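Local coordinates for protein transcriptional regulator (NtrC family) (Aquifex aeolicus, PDB 3DZD) that probably activates sigma-54-dependent transcription as an NtrC-family response regulator, coupling a receiver domain to an AAA+ ATPase, here in its inactive, ADP-bound state, at residues 16-25 / 105-116; 59-67 / 86-95. All coordinates share one frame; numbering follows the deposited sequence.

Interaction 1: residues 16-25 / 105-116; sequences LSAILEEEGY and VERFLLTIKHAF
Leu16, Ile19 and Leu20 of helix 10-22 close round the ring of Phe108 on helix 105-119; these are the first and last helices of a CheY-like receiver domain, on one face of its parallel sheet, and the segment axes of 16-22 and 105-116 cross at -59°. The apolar contacts centre on that ring. Leu16 CD2 stands over the middle of one face, 3.8 Å from the centroid, a CH-pi contact; Ile112 CG1, from the ring's own helix, lies against the opposite face. Leu20, roughly perpendicular to Phe108, brings CD2 to 3.6 Å from Phe108 CE2, with its CG at the ring edge. Ile19 CG1 lies beside the backbone N (chi1 -67°), leaving CG2 to meet Phe108 CD2 at 3.7 Å and Leu109 CD2. Glu23 CG rests on Leu109 CD1 at 3.5 Å.

Aromatic contacts follow beyond the Schellman motif at Gly24, where the chain turns out of its helix. The Tyr25 ring takes Ile112 CG2 over one face, off centre, while Phe116 lies nearly parallel to it (planes at 11°) but slid apart, with centroids 5.3 Å away.

The polar link is indirect: one water lies 2.7 Å from Tyr25 OH and donates to the backbone oxygen of Leu109.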
loop_
_atom_site.group_PDB
_atom_site.type_symbol
_atom_site.label_atom_id
_atom_site.label_comp_id
_atom_site.label_asym_id
_atom_site.label_seq_id
_atom_site.Cartn_x
_atom_site.Cartn_y
_atom_site.Cartn_z
ATOM N N LEU A 16 -31.981 -8.562 14.385
ATOM C CA LEU A 16 -30.641 -8.208 13.936
ATOM C C LEU A 16 -29.650 -8.215 15.095
ATOM O O LEU A 16 -28.511 -8.660 14.941
ATOM C CB LEU A 16 -30.628 -6.856 13.223
ATOM C CG LEU A 16 -31.480 -6.734 11.959
ATOM C CD1 LEU A 16 -30.996 -5.556 11.145
ATOM C CD2 LEU A 16 -31.422 -8.002 11.129
ATOM N N SER A 17 -30.078 -7.731 16.255
ATOM C CA SER A 17 -29.189 -7.721 17.410
ATOM C C SER A 17 -28.836 -9.139 17.838
ATOM O O SER A 17 -27.685 -9.422 18.172
ATOM C CB SER A 17 -29.810 -6.966 18.578
ATOM O OG SER A 17 -29.992 -5.608 18.246
ATOM N N ALA A 18 -29.832 -10.022 17.830
ATOM C CA ALA A 18 -29.621 -11.419 18.186
ATOM C C ALA A 18 -28.650 -12.046 17.200
ATOM O O ALA A 18 -27.783 -12.836 17.574
ATOM C CB ALA A 18 -30.942 -12.179 18.189
ATOM N N ILE A 19 -28.791 -11.666 15.936
ATOM C CA ILE A 19 -27.969 -12.217 14.868
ATOM C C ILE A 19 -26.547 -11.698 14.946
ATOM O O ILE A 19 -25.595 -12.479 14.928
ATOM C CB ILE A 19 -28.578 -11.909 13.489
ATOM C CG1 ILE A 19 -29.898 -12.672 13.326
ATOM C CG2 ILE A 19 -27.606 -12.271 12.384
ATOM C CD1 ILE A 19 -30.863 -12.030 12.356
ATOM N N LEU A 20 -26.406 -10.378 15.044
ATOM C CA LEU A 20 -25.093 -9.748 15.102
ATOM C C LEU A 20 -24.312 -10.267 16.292
ATOM O O LEU A 20 -23.162 -10.677 16.159
ATOM C CB LEU A 20 -25.228 -8.226 15.192
ATOM C CG LEU A 20 -25.775 -7.550 13.931
ATOM C CD1 LEU A 20 -26.102 -6.088 14.188
ATOM C CD2 LEU A 20 -24.784 -7.681 12.784
ATOM N N GLU A 21 -24.942 -10.239 17.461
ATOM C CA GLU A 21 -24.306 -10.704 18.685
ATOM C C GLU A 21 -23.893 -12.166 18.555
ATOM O O GLU A 21 -22.820 -12.559 19.011
ATOM C CB GLU A 21 -25.251 -10.524 19.870
ATOM C CG GLU A 21 -24.611 -10.764 21.227
ATOM C CD GLU A 21 -25.587 -10.545 22.369
ATOM O OE1 GLU A 21 -26.676 -9.975 22.116
ATOM O OE2 GLU A 21 -25.268 -10.942 23.515
ATOM N N GLU A 22 -24.753 -12.959 17.918
ATOM C CA GLU A 22 -24.505 -14.381 17.692
ATOM C C GLU A 22 -23.299 -14.626 16.785
ATOM O O GLU A 22 -22.727 -15.714 16.785
ATOM C CB GLU A 22 -25.758 -15.043 17.100
ATOM C CG GLU A 22 -25.584 -16.496 16.661
ATOM C CD GLU A 22 -25.268 -16.646 15.175
ATOM O OE1 GLU A 22 -25.642 -15.752 14.386
ATOM O OE2 GLU A 22 -24.657 -17.670 14.796
ATOM N N GLU A 23 -22.906 -13.611 16.024
ATOM C CA GLU A 23 -21.827 -13.767 15.054
ATOM C C GLU A 23 -20.549 -13.048 15.452
ATOM O O GLU A 23 -19.611 -12.951 14.664
ATOM C CB GLU A 23 -22.279 -13.305 13.671
ATOM C CG GLU A 23 -23.261 -14.257 13.014
ATOM C CD GLU A 23 -22.613 -15.568 12.611
ATOM O OE1 GLU A 23 -21.402 -15.553 12.296
ATOM O OE2 GLU A 23 -23.312 -16.604 12.596
ATOM N N GLY A 24 -20.515 -12.540 16.678
ATOM C CA GLY A 24 -19.321 -11.898 17.192
ATOM C C GLY A 24 -19.355 -10.388 17.132
ATOM O O GLY A 24 -18.438 -9.733 17.619
ATOM N N TYR A 25 -20.401 -9.822 16.536
ATOM C CA TYR A 25 -20.501 -8.367 16.483
ATOM C C TYR A 25 -21.162 -7.847 17.743
ATOM O O TYR A 25 -21.982 -8.532 18.354
ATOM C CB TYR A 25 -21.280 -7.888 15.255
ATOM C CG TYR A 25 -20.784 -8.450 13.948
ATOM C CD1 TYR A 25 -19.710 -7.874 13.283
ATOM C CD2 TYR A 25 -21.399 -9.559 13.375
ATOM C CE1 TYR A 25 -19.253 -8.393 12.082
ATOM C CE2 TYR A 25 -20.954 -10.087 12.181
ATOM C CZ TYR A 25 -19.883 -9.503 11.538
ATOM O OH TYR A 25 -19.452 -10.033 10.342
ATOM N N VAL A 105 -31.302 -14.515 7.062
ATOM C CA VAL A 105 -30.208 -14.340 8.004
ATOM C C VAL A 105 -28.902 -14.360 7.222
ATOM O O VAL A 105 -28.030 -13.497 7.384
ATOM C CB VAL A 105 -30.195 -15.509 9.025
ATOM C CG1 VAL A 105 -29.009 -15.395 9.981
ATOM C CG2 VAL A 105 -31.511 -15.578 9.789
ATOM N N GLU A 106 -28.787 -15.364 6.363
ATOM C CA GLU A 106 -27.632 -15.544 5.502
ATOM C C GLU A 106 -27.333 -14.284 4.679
ATOM O O GLU A 106 -26.194 -13.842 4.607
ATOM C CB GLU A 106 -27.867 -16.749 4.584
ATOM C CG GLU A 106 -28.027 -18.093 5.313
ATOM C CD GLU A 106 -29.366 -18.254 6.050
ATOM O OE1 GLU A 106 -30.414 -17.812 5.523
ATOM O OE2 GLU A 106 -29.368 -18.844 7.156
ATOM N N ARG A 107 -28.365 -13.712 4.064
ATOM C CA ARG A 107 -28.209 -12.538 3.214
ATOM C C ARG A 107 -27.775 -11.349 4.047
ATOM O O ARG A 107 -26.901 -10.585 3.647
ATOM C CB ARG A 107 -29.528 -12.224 2.503
ATOM C CG ARG A 107 -29.546 -10.912 1.742
ATOM C CD ARG A 107 -28.558 -10.917 0.582
ATOM N NE ARG A 107 -27.246 -10.395 0.960
ATOM C CZ ARG A 107 -26.163 -10.424 0.181
ATOM N NH1 ARG A 107 -26.211 -10.970 -1.031
ATOM N NH2 ARG A 107 -25.021 -9.915 0.628
ATOM N N PHE A 108 -28.393 -11.197 5.214
ATOM C CA PHE A 108 -27.997 -10.152 6.150
ATOM C C PHE A 108 -26.519 -10.246 6.533
ATOM O O PHE A 108 -25.760 -9.298 6.355
ATOM C CB PHE A 108 -28.857 -10.206 7.414
ATOM C CG PHE A 108 -28.410 -9.253 8.482
ATOM C CD1 PHE A 108 -28.496 -7.883 8.285
ATOM C CD2 PHE A 108 -27.892 -9.727 9.684
ATOM C CE1 PHE A 108 -28.078 -6.996 9.266
ATOM C CE2 PHE A 108 -27.472 -8.848 10.676
ATOM C CZ PHE A 108 -27.563 -7.480 10.465
ATOM N N LEU A 109 -26.121 -11.399 7.061
ATOM C CA LEU A 109 -24.751 -11.602 7.533
ATOM C C LEU A 109 -23.714 -11.408 6.439
ATOM O O LEU A 109 -22.641 -10.864 6.691
ATOM C CB LEU A 109 -24.603 -12.988 8.156
ATOM C CG LEU A 109 -25.273 -13.107 9.522
ATOM C CD1 LEU A 109 -25.094 -14.511 10.090
ATOM C CD2 LEU A 109 -24.700 -12.065 10.457
ATOM N N LEU A 110 -24.034 -11.850 5.224
ATOM C CA LEU A 110 -23.123 -11.679 4.099
ATOM C C LEU A 110 -22.919 -10.201 3.775
ATOM O O LEU A 110 -21.794 -9.757 3.499
ATOM C CB LEU A 110 -23.622 -12.428 2.863
ATOM C CG LEU A 110 -22.712 -12.222 1.646
ATOM C CD1 LEU A 110 -21.295 -12.692 1.959
ATOM C CD2 LEU A 110 -23.259 -12.909 0.400
ATOM N N THR A 111 -24.007 -9.439 3.804
ATOM C CA THR A 111 -23.927 -8.002 3.556
ATOM C C THR A 111 -23.119 -7.276 4.640
ATOM O O THR A 111 -22.345 -6.376 4.338
ATOM C CB THR A 111 -25.326 -7.379 3.449
ATOM O OG1 THR A 111 -26.038 -8.021 2.392
ATOM C CG2 THR A 111 -25.240 -5.903 3.156
ATOM N N ILE A 112 -23.316 -7.668 5.896
ATOM C CA ILE A 112 -22.546 -7.120 7.001
ATOM C C ILE A 112 -21.058 -7.377 6.799
ATOM O O ILE A 112 -20.230 -6.480 6.948
ATOM C CB ILE A 112 -22.975 -7.734 8.345
ATOM C CG1 ILE A 112 -24.399 -7.309 8.690
ATOM C CG2 ILE A 112 -21.997 -7.324 9.457
ATOM C CD1 ILE A 112 -24.507 -5.881 9.179
ATOM N N LYS A 113 -20.727 -8.612 6.458
ATOM C CA LYS A 113 -19.345 -8.987 6.230
ATOM C C LYS A 113 -18.699 -8.057 5.224
ATOM O O LYS A 113 -17.597 -7.540 5.458
ATOM C CB LYS A 113 -19.257 -10.421 5.727
ATOM C CG LYS A 113 -17.836 -10.918 5.611
ATOM C CD LYS A 113 -17.748 -12.185 4.786
ATOM C CE LYS A 113 -16.295 -12.514 4.478
ATOM N NZ LYS A 113 -16.102 -13.152 3.146
ATOM N N HIS A 114 -19.383 -7.839 4.100
ATOM C CA HIS A 114 -18.865 -6.944 3.063
ATOM C C HIS A 114 -18.826 -5.489 3.518
ATOM O O HIS A 114 -17.918 -4.753 3.146
ATOM C CB HIS A 114 -19.642 -7.087 1.751
ATOM C CG HIS A 114 -19.560 -8.452 1.153
ATOM N ND1 HIS A 114 -20.577 -9.000 0.406
ATOM C CD2 HIS A 114 -18.590 -9.397 1.224
ATOM C CE1 HIS A 114 -20.233 -10.218 0.023
ATOM N NE2 HIS A 114 -19.031 -10.482 0.508
ATOM N N ALA A 115 -19.801 -5.073 4.321
ATOM C CA ALA A 115 -19.751 -3.729 4.900
ATOM C C ALA A 115 -18.465 -3.516 5.710
ATOM O O ALA A 115 -17.831 -2.472 5.613
ATOM C CB ALA A 115 -20.975 -3.452 5.757
ATOM N N PHE A 116 -18.074 -4.505 6.504
ATOM C CA PHE A 116 -16.862 -4.356 7.294
ATOM C C PHE A 116 -15.604 -4.374 6.429
ATOM O O PHE A 116 -14.658 -3.656 6.712
ATOM C CB PHE A 116 -16.772 -5.393 8.424
ATOM C CG PHE A 116 -17.470 -4.968 9.690
ATOM C CD1 PHE A 116 -16.905 -4.015 10.522
ATOM C CD2 PHE A 116 -18.697 -5.524 10.051
ATOM C CE1 PHE A 116 -17.556 -3.617 11.690
ATOM C CE2 PHE A 116 -19.349 -5.135 11.219
ATOM C CZ PHE A 116 -18.785 -4.183 12.036
HETATM O O HOH W 1 -21.216 -11.458 8.889
#

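Interaction 2: residues 59-67 / 86-95; sequences GVNFIDFIK and TAVKAIKKGA
Lys93 reaches back past the carbonyl oxygen of Val60 toward Asp64, and the two charged side chains cross at about a right angle. The lysine chain bends at chi2 and again at chi4 (-50°), which carries its ammonium to the carboxylate: Asp64 OD2 forms a salt bridge with Lys93 NZ at 3.3 Å. A water donates to Asp64 OD1 and accepts a weak bond from the same ammonium. On the way the methylenes of Lys93 are in use too, CD lying near Val60 O and CE 3.3 Å from Asn61 OD1, where the two side chains pass at a slant.

Beneath this polar margin, Ile63 is directed at the end of the other helix. Its CD1 meets both Ala90 CB at 3.6 Å and Ala95 CB at 3.8 Å, while the CG2 branch rests against Lys93 CB. Val60 divides its methyls: CG2 meets Thr86 CG2 at 3.4 Å, and CG1 lies over the backbone of Ala90.

Helices 62-69 and 85-93 are neighbours on one side of the receiver domain's parallel sheet, running in nearly the same direction (21° between the segment axes) and linked in sequence through strand 74-79, as in the alternating beta-alpha order of the CheY-like fold. Ile63 and Ala90 both touch Val77 of that strand, so the hydrophobic layer continues into the sheet.

Gly94, with positive phi, ends helix 85-93 in a Schellman motif. There Lys67, bent at chi3 and chi4, donates NZ to Lys93 O at 2.7 Å, almost straight in line with the carbonyl (C=O...N 176°).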
loop_
_atom_site.group_PDB
_atom_site.type_symbol
_atom_site.label_atom_id
_atom_site.label_comp_id
_atom_site.label_asym_id
_atom_site.label_seq_id
_atom_site.Cartn_x
_atom_site.Cartn_y
_atom_site.Cartn_z
ATOM N N GLY A 59 -35.473 8.990 6.533
ATOM C CA GLY A 59 -34.393 8.033 6.692
ATOM C C GLY A 59 -33.290 8.158 5.657
ATOM O O GLY A 59 -32.110 8.063 5.992
ATOM N N VAL A 60 -33.669 8.366 4.402
ATOM C CA VAL A 60 -32.701 8.582 3.328
ATOM C C VAL A 60 -31.803 9.793 3.603
ATOM O O VAL A 60 -30.575 9.680 3.627
ATOM C CB VAL A 60 -33.410 8.795 1.977
ATOM C CG1 VAL A 60 -32.391 8.987 0.865
ATOM C CG2 VAL A 60 -34.337 7.627 1.673
ATOM N N ASN A 61 -32.424 10.953 3.810
ATOM C CA ASN A 61 -31.687 12.189 4.058
ATOM C C ASN A 61 -30.791 12.103 5.287
ATOM O O ASN A 61 -29.757 12.770 5.360
ATOM C CB ASN A 61 -32.648 13.372 4.190
ATOM C CG ASN A 61 -33.385 13.668 2.899
ATOM O OD1 ASN A 61 -32.887 13.384 1.807
ATOM N ND2 ASN A 61 -34.580 14.241 3.015
ATOM N N PHE A 62 -31.190 11.281 6.253
ATOM C CA PHE A 62 -30.389 11.076 7.456
ATOM C C PHE A 62 -28.983 10.587 7.121
ATOM O O PHE A 62 -28.054 10.754 7.905
ATOM C CB PHE A 62 -31.065 10.085 8.398
ATOM C CG PHE A 62 -30.386 9.969 9.726
ATOM C CD1 PHE A 62 -30.606 10.915 10.713
ATOM C CD2 PHE A 62 -29.517 8.924 9.987
ATOM C CE1 PHE A 62 -29.978 10.819 11.940
ATOM C CE2 PHE A 62 -28.884 8.824 11.215
ATOM C CZ PHE A 62 -29.119 9.774 12.193
ATOM N N ILE A 63 -28.831 9.972 5.955
ATOM C CA ILE A 63 -27.513 9.591 5.487
ATOM C C ILE A 63 -26.585 10.803 5.498
ATOM O O ILE A 63 -25.396 10.675 5.782
ATOM C CB ILE A 63 -27.570 8.977 4.078
ATOM C CG1 ILE A 63 -28.117 7.552 4.152
ATOM C CG2 ILE A 63 -26.197 8.974 3.438
ATOM C CD1 ILE A 63 -28.349 6.931 2.807
ATOM N N ASP A 64 -27.129 11.983 5.211
ATOM C CA ASP A 64 -26.321 13.202 5.230
ATOM C C ASP A 64 -25.824 13.509 6.642
ATOM O O ASP A 64 -24.691 13.954 6.828
ATOM C CB ASP A 64 -27.094 14.394 4.655
ATOM C CG ASP A 64 -27.335 14.268 3.158
ATOM O OD1 ASP A 64 -26.379 13.956 2.415
ATOM O OD2 ASP A 64 -28.488 14.491 2.727
ATOM N N PHE A 65 -26.664 13.259 7.638
ATOM C CA PHE A 65 -26.233 13.409 9.018
ATOM C C PHE A 65 -25.015 12.538 9.294
ATOM O O PHE A 65 -24.053 12.977 9.919
ATOM C CB PHE A 65 -27.345 13.026 9.985
ATOM C CG PHE A 65 -26.937 13.112 11.424
ATOM C CD1 PHE A 65 -27.276 14.217 12.187
ATOM C CD2 PHE A 65 -26.190 12.104 12.007
ATOM C CE1 PHE A 65 -26.893 14.307 13.507
ATOM C CE2 PHE A 65 -25.807 12.185 13.331
ATOM C CZ PHE A 65 -26.160 13.288 14.081
ATOM N N ILE A 66 -25.080 11.292 8.834
ATOM C CA ILE A 66 -23.995 10.335 9.000
ATOM C C ILE A 66 -22.766 10.778 8.205
ATOM O O ILE A 66 -21.629 10.708 8.689
ATOM C CB ILE A 66 -24.442 8.923 8.538
ATOM C CG1 ILE A 66 -25.591 8.414 9.414
ATOM C CG2 ILE A 66 -23.274 7.945 8.552
ATOM C CD1 ILE A 66 -26.341 7.249 8.825
ATOM N N LYS A 67 -23.005 11.226 6.978
ATOM C CA LYS A 67 -21.947 11.732 6.114
ATOM C C LYS A 67 -21.215 12.881 6.796
ATOM O O LYS A 67 -20.033 13.122 6.548
ATOM C CB LYS A 67 -22.548 12.210 4.792
ATOM C CG LYS A 67 -21.563 12.873 3.845
ATOM C CD LYS A 67 -22.284 13.746 2.824
ATOM C CE LYS A 67 -23.473 13.026 2.199
ATOM N NZ LYS A 67 -23.064 11.800 1.462
ATOM N N THR A 86 -36.273 4.220 -3.472
ATOM C CA THR A 86 -35.709 4.821 -2.277
ATOM C C THR A 86 -34.273 4.329 -2.112
ATOM O O THR A 86 -33.369 5.100 -1.782
ATOM C CB THR A 86 -36.522 4.412 -1.038
ATOM O OG1 THR A 86 -37.914 4.358 -1.377
ATOM C CG2 THR A 86 -36.315 5.397 0.094
ATOM N N ALA A 87 -34.075 3.036 -2.359
ATOM C CA ALA A 87 -32.770 2.400 -2.207
ATOM C C ALA A 87 -31.700 3.083 -3.058
ATOM O O ALA A 87 -30.670 3.513 -2.538
ATOM C CB ALA A 87 -32.861 0.915 -2.535
ATOM N N VAL A 88 -31.944 3.178 -4.362
ATOM C CA VAL A 88 -31.050 3.916 -5.247
ATOM C C VAL A 88 -30.788 5.309 -4.682
ATOM O O VAL A 88 -29.645 5.776 -4.635
ATOM C CB VAL A 88 -31.642 4.065 -6.658
ATOM C CG1 VAL A 88 -30.799 5.023 -7.490
ATOM C CG2 VAL A 88 -31.745 2.717 -7.336
ATOM N N LYS A 89 -31.863 5.968 -4.262
ATOM C CA LYS A 89 -31.776 7.293 -3.673
ATOM C C LYS A 89 -30.671 7.272 -2.626
ATOM O O LYS A 89 -29.726 8.057 -2.683
ATOM C CB LYS A 89 -33.110 7.647 -3.018
ATOM C CG LYS A 89 -33.666 9.023 -3.344
ATOM C CD LYS A 89 -35.124 9.112 -2.891
ATOM C CE LYS A 89 -35.875 10.239 -3.583
ATOM N NZ LYS A 89 -37.350 10.089 -3.424
ATOM N N ALA A 90 -30.794 6.344 -1.681
ATOM C CA ALA A 90 -29.826 6.186 -0.603
ATOM C C ALA A 90 -28.425 5.922 -1.130
ATOM O O ALA A 90 -27.452 6.510 -0.657
ATOM C CB ALA A 90 -30.254 5.063 0.319
ATOM N N ILE A 91 -28.317 5.027 -2.104
ATOM C CA ILE A 91 -27.016 4.698 -2.671
ATOM C C ILE A 91 -26.340 5.931 -3.263
ATOM O O ILE A 91 -25.141 6.139 -3.080
ATOM C CB ILE A 91 -27.119 3.615 -3.762
ATOM C CG1 ILE A 91 -27.619 2.290 -3.173
ATOM C CG2 ILE A 91 -25.768 3.446 -4.454
ATOM C CD1 ILE A 91 -26.690 1.666 -2.148
ATOM N N LYS A 92 -27.107 6.743 -3.979
ATOM C CA LYS A 92 -26.561 7.955 -4.572
ATOM C C LYS A 92 -26.200 8.970 -3.493
ATOM O O LYS A 92 -25.282 9.773 -3.668
ATOM C CB LYS A 92 -27.542 8.551 -5.581
ATOM C CG LYS A 92 -27.775 7.651 -6.781
ATOM C CD LYS A 92 -29.047 8.013 -7.527
ATOM C CE LYS A 92 -28.882 9.293 -8.324
ATOM N NZ LYS A 92 -29.975 9.456 -9.321
ATOM N N LYS A 93 -26.915 8.931 -2.372
ATOM C CA LYS A 93 -26.569 9.790 -1.248
ATOM C C LYS A 93 -25.260 9.344 -0.627
ATOM O O LYS A 93 -24.605 10.112 0.069
ATOM C CB LYS A 93 -27.673 9.820 -0.192
ATOM C CG LYS A 93 -28.725 10.875 -0.454
ATOM C CD LYS A 93 -29.149 11.567 0.824
ATOM C CE LYS A 93 -29.904 12.849 0.508
ATOM N NZ LYS A 93 -29.157 13.707 -0.458
ATOM N N GLY A 94 -24.881 8.097 -0.877
ATOM C CA GLY A 94 -23.603 7.600 -0.406
ATOM C C GLY A 94 -23.664 6.327 0.419
ATOM O O GLY A 94 -22.649 5.910 0.980
ATOM N N ALA A 95 -24.841 5.714 0.507
ATOM C CA ALA A 95 -24.967 4.434 1.195
ATOM C C ALA A 95 -24.158 3.397 0.422
ATOM O O ALA A 95 -24.064 3.477 -0.805
ATOM C CB ALA A 95 -26.440 4.014 1.294
HETATM O O HOH W 2 -26.008 15.198 -0.159
#

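How the interactions relate
Both contacts lie in the receiver domain, with centres 21 Å apart and nearest atoms about 9 Å apart, so they do not touch. Interaction 2 is nested along the chain inside the loop closed by interaction 1, which joins the domain's first and last helices. They lie on opposite faces of the five-stranded parallel sheet: in strand 74-79, Ile76 meets Ile112 of interaction 1, and the adjacent Val77 meets Ile63 and Ala90 of interaction 2. Helices 85-93 and 105-119 also face the second subunit, where Ile91 packs on Leu110 of the other copy and Arg107 pairs with its Glu97. Each contact thus ties a dimer-facing helix to a helix of its own domain.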